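Local coordinates for protein 2-oxoglutarate-dependent dioxygenase DAO (Oryza sativa subsp. indica, PDB 6KUN) that probably inactivates the plant hormone auxin, using iron(II) and 2-oxoglutarate to oxidise indole-3-acetic acid irreversibly to 2-oxoindole-3-acetic acid, at residues 164-175 with 229-239; 184-192 with 203-212. All coordinates share one frame; numbering follows the deposited sequence.

Both contacts belong to the jelly-roll core of this iron- and 2-oxoglutarate-dependent oxygenase, with their centres about 12 Å apart. Along the chain the order is 164-175, 184-192, 203-212, 229-239, so that interaction 2 forms within the stretch that interaction 1 brackets. They share an antiparallel four-stranded sheet, ordered 168-173, 232-235, 191-194, 201-203: interaction 1 joins the first pair, interaction 2 the last. The middle strands tie them together through the Arg233-Glu192 salt bridge and a probable hydrogen bond from Gln235 N to Gly190 O. Segment 203-212 then runs into strand 211-215 of the larger sheet, linking the sheet that carries the two histidines to the opposing wall of the core.

Interaction 1. Residues 164-175 with 229-239; sequences SVGSPGVQVHTD and NVKHRVQCVAA. With AKG (2-oxoglutaric acid), chain G.
The imidazoles of His232 and His173 meet obliquely, centroids 4.3 Å apart and planes at 53°. Starting down His232, CB packs against Glu192 of the adjacent strand. With chi1 at 60°, CG sits between backbone N and carbonyl carbon, which brings one ring face under His173 O, 3.9 Å from CG. ND1 gives a weak in-plane bond to Val230 O, which favours this ring rotation. Asp175 OD1 lies at the ring's edge, 3.2 Å from CE1, the carboxylate turned nearly at a right angle to the ring; its OD2 is hydrogen-bonded to Thr180 OG1. CD2 lies 3.0 Å from O5 of 2-oxoglutarate. At the tip, NE2, chiefly a predicted iron ligand, makes a weak 3.3 Å contact with the cosubstrate's O2. His173 NE2 lies near the same oxygen, its ring steadied by ND1 bonding to Gln171 O. Paired backbone bonds between His173 and His232 hold the strands together. An alanine in place of His173 would probably leave the predicted iron site one ligand short and Gln171 O without its ring donor. Both NE2 atoms and Asp175 OD1 gather at the 2-oxo-acid end of 2-oxoglutarate, as expected of the facial triad of two histidines and one carboxylate, whose residues are predicted to hold the iron(II).

Interaction 2. Residues 184-192 with 203-212; sequences EDECVGGLE and PVDPLPGSFV
Leu191 O takes the backbone N-H of Val204 in a short, almost straight bond (2.7 Å, 175° at the hydrogen). Their side chains lie side by side and point the same way, Leu191 CD2 coming 4.0 Å from Val204 CB. With the leucine's CG anti to its backbone N (chi1 -180°), CD2 is carried alongside Val204 and toward Val212 CG1, 4.4 Å from it. One residue along, Glu192 and Pro203 form a non-hydrogen-bonded antiparallel pair, with Glu192 CG against Pro203 CA. Farther back, the Pro206 ring fills the bend of segment 184-192: its CB touches Asp185 O at 3.4 Å, its CG touches Glu186 O at the same distance, and its CD rests on Gly189 CA at 3.7 Å. Gly189, without a side chain, lets that CD lie this close.

The strands joined here, 191-194 and 201-203, are an antiparallel hairpin at one margin of the smaller sheet of the jelly roll, also called the double-stranded beta-helix; 211-215 enters the larger sheet. Leu191 also packs on His232 and Leu182, thus bridging the two sheets.

The next shell positions these pieces. Glu184 stretches out fully so that OE2 accepts weakly from Leu191 N, and the same oxygen has a long, weak ion pair with Arg242. A water accepts from Glu184 N and donates to Ser210 O, spanning the segments. Beyond Pro206, a type II turn from Leu207 to Ser210 is closed by Ser210 N and OG, both bonding to Leu207 O. On the other segment, Asp185 OD1 receives Cys187 N in an Asx turn, met from above the carboxylate plane, while OD2 bonds to Val243 N. Cys187 forms a disulfide with Cys187 of the second subunit.

Interaction 1. Residues 164-175 with 229-239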
loop_
_atom_site.group_PDB
_atom_site.type_symbol
_atom_site.label_atom_id
_atom_site.label_comp_id
_atom_site.label_asym_id
_atom_site.label_seq_id
_atom_site.Cartn_x
_atom_site.Cartn_y
_atom_site.Cartn_z
ATOM N N SER B 164 11.612 20.633 0.404
ATOM C CA SER B 164 10.570 20.698 -0.620
ATOM C C SER B 164 9.194 20.898 -0.015
ATOM O O SER B 164 8.293 21.334 -0.713
ATOM C CB SER B 164 10.527 19.382 -1.413
ATOM O OG SER B 164 11.729 19.189 -2.132
ATOM N N VAL B 165 9.006 20.544 1.257
ATOM C CA VAL B 165 7.674 20.517 1.824
ATOM C C VAL B 165 7.039 21.904 1.800
ATOM O O VAL B 165 7.634 22.898 2.254
ATOM C CB VAL B 165 7.697 19.950 3.258
ATOM C CG1 VAL B 165 6.304 20.117 3.854
ATOM C CG2 VAL B 165 8.125 18.498 3.262
ATOM N N GLY B 166 5.780 21.949 1.346
ATOM C CA GLY B 166 5.048 23.178 1.172
ATOM C C GLY B 166 5.233 23.844 -0.182
ATOM O O GLY B 166 4.689 24.935 -0.404
ATOM N N SER B 167 5.997 23.276 -1.044
ATOM C CA SER B 167 6.319 23.777 -2.374
ATOM C C SER B 167 5.507 23.030 -3.442
ATOM O O SER B 167 5.166 21.860 -3.273
ATOM C CB SER B 167 7.819 23.586 -2.636
ATOM O OG SER B 167 8.225 24.149 -3.870
ATOM N N PRO B 168 5.164 23.652 -4.566
ATOM C CA PRO B 168 4.551 22.882 -5.660
ATOM C C PRO B 168 5.486 21.810 -6.206
ATOM O O PRO B 168 6.647 22.076 -6.532
ATOM C CB PRO B 168 4.248 23.950 -6.721
ATOM C CG PRO B 168 4.057 25.201 -5.942
ATOM C CD PRO B 168 4.968 25.108 -4.729
ATOM N N GLY B 169 4.961 20.590 -6.335
ATOM C CA GLY B 169 5.681 19.529 -7.019
ATOM C C GLY B 169 5.582 19.626 -8.540
ATOM O O GLY B 169 6.538 19.318 -9.259
ATOM N N VAL B 170 4.414 20.020 -9.042
ATOM C CA VAL B 170 4.226 20.315 -10.457
ATOM C C VAL B 170 3.233 21.466 -10.536
ATOM O O VAL B 170 2.254 21.483 -9.774
ATOM C CB VAL B 170 3.758 19.088 -11.300
ATOM C CG1 VAL B 170 3.559 17.824 -10.456
ATOM C CG2 VAL B 170 2.495 19.390 -12.137
ATOM N N GLN B 171 3.501 22.431 -11.436
ATOM C CA GLN B 171 2.712 23.641 -11.562
ATOM C C GLN B 171 1.351 23.354 -12.221
ATOM O O GLN B 171 1.109 22.256 -12.746
ATOM C CB GLN B 171 3.419 24.693 -12.424
ATOM C CG GLN B 171 4.940 24.695 -12.430
ATOM C CD GLN B 171 5.505 25.226 -13.763
ATOM O OE1 GLN B 171 4.752 25.517 -14.699
ATOM N NE2 GLN B 171 6.828 25.339 -13.848
ATOM N N VAL B 172 0.486 24.379 -12.273
ATOM C CA VAL B 172 -0.892 24.189 -12.716
ATOM C C VAL B 172 -0.959 24.044 -14.237
ATOM O O VAL B 172 -0.576 24.952 -14.974
ATOM C CB VAL B 172 -1.790 25.354 -12.264
ATOM C CG1 VAL B 172 -3.207 25.056 -12.768
ATOM C CG2 VAL B 172 -1.770 25.540 -10.771
ATOM N N HIS B 173 -1.587 22.968 -14.695
ATOM C CA HIS B 173 -1.718 22.733 -16.116
ATOM C C HIS B 173 -2.883 21.790 -16.344
ATOM O O HIS B 173 -3.420 21.186 -15.410
ATOM C CB HIS B 173 -0.449 22.110 -16.678
ATOM C CG HIS B 173 -0.192 20.740 -16.131
ATOM N ND1 HIS B 173 0.061 20.509 -14.794
ATOM C CD2 HIS B 173 -0.197 19.526 -16.721
ATOM C CE1 HIS B 173 0.234 19.218 -14.591
ATOM N NE2 HIS B 173 0.087 18.602 -15.746
ATOM N N THR B 174 -3.233 21.642 -17.612
ATOM C CA THR B 174 -4.140 20.599 -18.074
ATOM C C THR B 174 -3.273 19.614 -18.848
ATOM O O THR B 174 -2.229 19.980 -19.355
ATOM C CB THR B 174 -5.264 21.130 -18.971
ATOM O OG1 THR B 174 -4.697 21.809 -20.108
ATOM C CG2 THR B 174 -6.226 22.043 -18.199
ATOM N N ASP B 175 -3.746 18.383 -18.963
ATOM C CA ASP B 175 -3.178 17.459 -19.926
ATOM C C ASP B 175 -3.678 17.837 -21.314
ATOM O O ASP B 175 -4.860 18.130 -21.482
ATOM C CB ASP B 175 -3.598 16.021 -19.616
ATOM C CG ASP B 175 -3.131 15.547 -18.256
ATOM O OD1 ASP B 175 -2.169 16.128 -17.711
ATOM O OD2 ASP B 175 -3.722 14.586 -17.741
ATOM N N ASN B 229 -11.891 19.971 -19.215
ATOM C CA ASN B 229 -10.458 19.707 -19.133
ATOM C C ASN B 229 -9.942 20.300 -17.820
ATOM O O ASN B 229 -9.873 21.522 -17.649
ATOM C CB ASN B 229 -9.716 20.260 -20.339
ATOM C CG ASN B 229 -10.072 21.676 -20.665
ATOM O OD1 ASN B 229 -11.220 22.124 -20.464
ATOM N ND2 ASN B 229 -9.107 22.405 -21.202
ATOM N N VAL B 230 -9.591 19.420 -16.882
ATOM C CA VAL B 230 -9.428 19.821 -15.493
ATOM C C VAL B 230 -8.034 20.391 -15.276
ATOM O O VAL B 230 -7.036 19.826 -15.716
ATOM C CB VAL B 230 -9.720 18.624 -14.569
ATOM C CG1 VAL B 230 -8.777 17.398 -14.865
ATOM C CG2 VAL B 230 -9.600 19.046 -13.128
ATOM N N LYS B 231 -7.959 21.537 -14.603
ATOM C CA LYS B 231 -6.681 22.078 -14.191
ATOM C C LYS B 231 -6.245 21.354 -12.929
ATOM O O LYS B 231 -7.065 21.132 -12.025
ATOM C CB LYS B 231 -6.735 23.573 -13.954
ATOM C CG LYS B 231 -7.067 24.397 -15.192
ATOM C CD LYS B 231 -6.993 25.891 -14.846
ATOM C CE LYS B 231 -7.224 26.779 -16.074
ATOM N NZ LYS B 231 -7.197 28.224 -15.709
ATOM N N HIS B 232 -4.956 20.977 -12.898
ATOM C CA HIS B 232 -4.431 20.249 -11.764
ATOM C C HIS B 232 -2.975 20.604 -11.522
ATOM O O HIS B 232 -2.263 21.108 -12.399
ATOM C CB HIS B 232 -4.586 18.718 -11.900
ATOM C CG HIS B 232 -3.899 18.127 -13.096
ATOM N ND1 HIS B 232 -4.424 18.193 -14.365
ATOM C CD2 HIS B 232 -2.752 17.419 -13.207
ATOM C CE1 HIS B 232 -3.621 17.577 -15.210
ATOM N NE2 HIS B 232 -2.602 17.094 -14.533
ATOM N N ARG B 233 -2.558 20.329 -10.291
ATOM C CA ARG B 233 -1.194 20.547 -9.859
ATOM C C ARG B 233 -0.874 19.500 -8.793
ATOM O O ARG B 233 -1.726 18.702 -8.394
ATOM C CB ARG B 233 -1.014 21.969 -9.327
ATOM C CG ARG B 233 -1.677 22.172 -7.986
ATOM C CD ARG B 233 -1.794 23.638 -7.599
ATOM N NE ARG B 233 -2.431 23.769 -6.286
ATOM C CZ ARG B 233 -2.576 24.919 -5.635
ATOM N NH1 ARG B 233 -2.129 26.041 -6.179
ATOM N NH2 ARG B 233 -3.170 24.943 -4.441
ATOM N N VAL B 234 0.356 19.529 -8.311
ATOM C CA VAL B 234 0.786 18.627 -7.243
ATOM C C VAL B 234 1.604 19.419 -6.233
ATOM O O VAL B 234 2.726 19.846 -6.544
ATOM C CB VAL B 234 1.607 17.453 -7.791
ATOM C CG1 VAL B 234 2.148 16.632 -6.619
ATOM C CG2 VAL B 234 0.754 16.592 -8.684
ATOM N N GLN B 235 1.051 19.617 -5.034
ATOM C CA GLN B 235 1.820 20.191 -3.941
ATOM C C GLN B 235 2.701 19.132 -3.292
ATOM O O GLN B 235 2.286 17.983 -3.125
ATOM C CB GLN B 235 0.904 20.753 -2.854
ATOM C CG GLN B 235 0.328 22.106 -3.129
ATOM C CD GLN B 235 -0.485 22.599 -1.946
ATOM O OE1 GLN B 235 -0.385 22.057 -0.844
ATOM N NE2 GLN B 235 -1.301 23.624 -2.171
ATOM N N CYS B 236 3.898 19.536 -2.890
ATOM C CA CYS B 236 4.741 18.681 -2.062
ATOM C C CYS B 236 4.202 18.714 -0.636
ATOM O O CYS B 236 4.151 19.773 0.006
ATOM C CB CYS B 236 6.204 19.117 -2.077
ATOM S SG CYS B 236 7.183 18.121 -0.846
ATOM N N VAL B 237 3.769 17.561 -0.155
ATOM C CA VAL B 237 3.109 17.482 1.129
ATOM C C VAL B 237 3.912 16.684 2.132
ATOM O O VAL B 237 3.507 16.600 3.301
ATOM C CB VAL B 237 1.685 16.909 0.988
ATOM C CG1 VAL B 237 0.881 17.728 -0.041
ATOM C CG2 VAL B 237 1.729 15.445 0.593
ATOM N N ALA B 238 5.050 16.125 1.731
ATOM C CA ALA B 238 5.856 15.329 2.646
ATOM C C ALA B 238 7.289 15.319 2.163
ATOM O O ALA B 238 7.576 15.608 0.994
ATOM C CB ALA B 238 5.331 13.895 2.759
ATOM N N ALA B 239 8.197 14.965 3.076
ATOM C CA ALA B 239 9.625 14.978 2.791
ATOM C C ALA B 239 10.136 13.645 2.260
ATOM O O ALA B 239 11.303 13.306 2.480
ATOM C CB ALA B 239 10.406 15.372 4.055
HETATM C C1 AKG G . -0.224 14.703 -14.490
HETATM O O1 AKG G . -0.844 13.654 -14.210
HETATM O O2 AKG G . -0.145 15.131 -15.662
HETATM C C2 AKG G . 0.426 15.450 -13.418
HETATM O O5 AKG G . 0.112 16.608 -13.199
HETATM C C3 AKG G . 1.490 14.781 -12.580
HETATM C C4 AKG G . 1.060 13.355 -12.258
HETATM C C5 AKG G . 2.112 12.695 -11.399
HETATM O O3 AKG G . 1.820 12.400 -10.220
HETATM O O4 AKG G . 3.235 12.467 -11.900
HETATM O O HOH W 1 -6.452 17.947 -17.539
#

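Interaction 2. Residues 184-192 with 203-212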
loop_
_atom_site.group_PDB
_atom_site.type_symbol
_atom_site.label_atom_id
_atom_site.label_comp_id
_atom_site.label_asym_id
_atom_site.label_seq_id
_atom_site.Cartn_x
_atom_site.Cartn_y
_atom_site.Cartn_z
ATOM N N GLU B 184 -1.626 7.040 -8.002
ATOM C CA GLU B 184 -0.834 7.921 -7.150
ATOM C C GLU B 184 -0.195 7.112 -6.029
ATOM O O GLU B 184 -0.619 6.006 -5.703
ATOM C CB GLU B 184 -1.717 9.044 -6.575
ATOM C CG GLU B 184 -0.975 10.137 -5.790
ATOM C CD GLU B 184 -1.899 11.279 -5.381
ATOM O OE1 GLU B 184 -3.111 11.194 -5.674
ATOM O OE2 GLU B 184 -1.420 12.259 -4.774
ATOM N N ASP B 185 0.858 7.669 -5.460
ATOM C CA ASP B 185 1.515 7.046 -4.320
ATOM C C ASP B 185 0.551 6.988 -3.153
ATOM O O ASP B 185 0.021 8.021 -2.756
ATOM C CB ASP B 185 2.747 7.857 -3.943
ATOM C CG ASP B 185 3.763 7.035 -3.221
ATOM O OD1 ASP B 185 3.355 6.132 -2.455
ATOM O OD2 ASP B 185 4.969 7.293 -3.447
ATOM N N GLU B 186 0.319 5.784 -2.608
ATOM C CA GLU B 186 -0.588 5.648 -1.476
ATOM C C GLU B 186 -0.147 6.496 -0.289
ATOM O O GLU B 186 -0.987 7.023 0.443
ATOM C CB GLU B 186 -0.669 4.184 -1.031
ATOM C CG GLU B 186 -0.972 3.189 -2.130
ATOM C CD GLU B 186 -0.961 1.755 -1.620
ATOM O OE1 GLU B 186 -0.590 0.857 -2.403
ATOM O OE2 GLU B 186 -1.319 1.537 -0.434
ATOM N N CYS B 187 1.154 6.657 -0.096
ATOM C CA CYS B 187 1.660 7.336 1.087
ATOM C C CYS B 187 1.814 8.832 0.907
ATOM O O CYS B 187 1.624 9.582 1.865
ATOM C CB CYS B 187 3.001 6.722 1.479
ATOM S SG CYS B 187 2.859 4.918 1.542
ATOM N N VAL B 188 2.145 9.279 -0.293
ATOM C CA VAL B 188 2.444 10.673 -0.572
ATOM C C VAL B 188 1.363 11.147 -1.533
ATOM O O VAL B 188 1.302 10.684 -2.685
ATOM C CB VAL B 188 3.843 10.848 -1.183
ATOM C CG1 VAL B 188 4.213 12.307 -1.235
ATOM C CG2 VAL B 188 4.873 10.024 -0.392
ATOM N N GLY B 189 0.499 12.019 -1.057
ATOM C CA GLY B 189 -0.512 12.595 -1.921
ATOM C C GLY B 189 0.050 13.774 -2.683
ATOM O O GLY B 189 1.114 13.696 -3.305
ATOM N N GLY B 190 -0.655 14.892 -2.621
ATOM C CA GLY B 190 -0.209 16.114 -3.250
ATOM C C GLY B 190 -1.007 16.531 -4.468
ATOM O O GLY B 190 -0.990 17.719 -4.810
ATOM N N LEU B 191 -1.679 15.601 -5.149
ATOM C CA LEU B 191 -2.450 15.976 -6.329
ATOM C C LEU B 191 -3.627 16.833 -5.903
ATOM O O LEU B 191 -4.340 16.513 -4.947
ATOM C CB LEU B 191 -2.948 14.750 -7.096
ATOM C CG LEU B 191 -3.764 15.056 -8.360
ATOM C CD1 LEU B 191 -3.026 15.784 -9.467
ATOM C CD2 LEU B 191 -4.350 13.764 -8.913
ATOM N N GLU B 192 -3.833 17.927 -6.628
ATOM C CA GLU B 192 -4.938 18.832 -6.360
ATOM C C GLU B 192 -5.551 19.196 -7.707
ATOM O O GLU B 192 -4.835 19.331 -8.713
ATOM C CB GLU B 192 -4.445 20.081 -5.626
ATOM C CG GLU B 192 -3.860 19.826 -4.216
ATOM C CD GLU B 192 -3.447 21.126 -3.540
ATOM O OE1 GLU B 192 -3.404 22.163 -4.236
ATOM O OE2 GLU B 192 -3.169 21.111 -2.319
ATOM N N PRO B 203 -7.681 18.774 -2.712
ATOM C CA PRO B 203 -6.773 17.637 -2.849
ATOM C C PRO B 203 -7.508 16.414 -3.365
ATOM O O PRO B 203 -8.694 16.204 -3.120
ATOM C CB PRO B 203 -6.239 17.427 -1.430
ATOM C CG PRO B 203 -6.468 18.756 -0.744
ATOM C CD PRO B 203 -7.737 19.282 -1.333
ATOM N N VAL B 204 -6.780 15.620 -4.147
ATOM C CA VAL B 204 -7.269 14.298 -4.504
ATOM C C VAL B 204 -6.418 13.359 -3.654
ATOM O O VAL B 204 -5.329 12.924 -4.079
ATOM C CB VAL B 204 -7.153 14.038 -6.021
ATOM C CG1 VAL B 204 -7.825 12.729 -6.356
ATOM C CG2 VAL B 204 -7.804 15.193 -6.769
ATOM N N ASP B 205 -6.850 13.133 -2.429
ATOM C CA ASP B 205 -6.089 12.308 -1.510
ATOM C C ASP B 205 -6.037 10.881 -2.039
ATOM O O ASP B 205 -7.045 10.360 -2.528
ATOM C CB ASP B 205 -6.719 12.350 -0.118
ATOM C CG ASP B 205 -6.515 13.688 0.562
ATOM O OD1 ASP B 205 -5.371 14.191 0.520
ATOM O OD2 ASP B 205 -7.486 14.248 1.113
ATOM N N PRO B 206 -4.877 10.228 -1.974
ATOM C CA PRO B 206 -4.785 8.865 -2.512
ATOM C C PRO B 206 -5.741 7.921 -1.796
ATOM O O PRO B 206 -6.010 8.060 -0.596
ATOM C CB PRO B 206 -3.315 8.479 -2.276
ATOM C CG PRO B 206 -2.842 9.381 -1.183
ATOM C CD PRO B 206 -3.630 10.658 -1.305
ATOM N N LEU B 207 -6.274 6.967 -2.556
ATOM C CA LEU B 207 -7.152 5.921 -2.015
ATOM C C LEU B 207 -6.700 4.580 -2.576
ATOM O O LEU B 207 -6.895 4.330 -3.785
ATOM C CB LEU B 207 -8.602 6.201 -2.377
ATOM C CG LEU B 207 -9.716 5.286 -1.866
ATOM C CD1 LEU B 207 -9.562 3.841 -2.324
ATOM C CD2 LEU B 207 -9.806 5.368 -0.342
ATOM N N PRO B 208 -6.137 3.686 -1.750
ATOM C CA PRO B 208 -5.360 2.567 -2.298
ATOM C C PRO B 208 -6.177 1.679 -3.222
ATOM O O PRO B 208 -7.386 1.488 -3.046
ATOM C CB PRO B 208 -4.916 1.788 -1.049
ATOM C CG PRO B 208 -5.063 2.752 0.099
ATOM C CD PRO B 208 -6.218 3.634 -0.276
ATOM N N GLY B 209 -5.495 1.138 -4.239
ATOM C CA GLY B 209 -6.139 0.277 -5.210
ATOM C C GLY B 209 -7.112 0.946 -6.158
ATOM O O GLY B 209 -7.698 0.246 -6.999
ATOM N N SER B 210 -7.343 2.260 -6.037
ATOM C CA SER B 210 -8.196 2.995 -6.961
ATOM C C SER B 210 -7.318 3.861 -7.856
ATOM O O SER B 210 -6.164 4.158 -7.526
ATOM C CB SER B 210 -9.191 3.907 -6.246
ATOM O OG SER B 210 -8.592 5.168 -5.968
ATOM N N PHE B 211 -7.881 4.236 -9.003
ATOM C CA PHE B 211 -7.220 5.093 -9.990
ATOM C C PHE B 211 -7.985 6.411 -10.064
ATOM O O PHE B 211 -9.173 6.463 -9.766
ATOM C CB PHE B 211 -7.183 4.402 -11.374
ATOM C CG PHE B 211 -6.319 3.141 -11.419
ATOM C CD1 PHE B 211 -4.979 3.212 -11.672
ATOM C CD2 PHE B 211 -6.890 1.888 -11.281
ATOM C CE1 PHE B 211 -4.168 2.072 -11.726
ATOM C CE2 PHE B 211 -6.093 0.730 -11.343
ATOM C CZ PHE B 211 -4.725 0.829 -11.565
ATOM N N VAL B 212 -7.284 7.469 -10.426
ATOM C CA VAL B 212 -7.877 8.769 -10.746
ATOM C C VAL B 212 -7.883 8.937 -12.249
ATOM O O VAL B 212 -6.873 8.653 -12.909
ATOM C CB VAL B 212 -7.079 9.896 -10.063
ATOM C CG1 VAL B 212 -7.650 11.255 -10.397
ATOM C CG2 VAL B 212 -7.029 9.658 -8.568
HETATM O O HOH W 2 -4.550 6.317 -7.260
#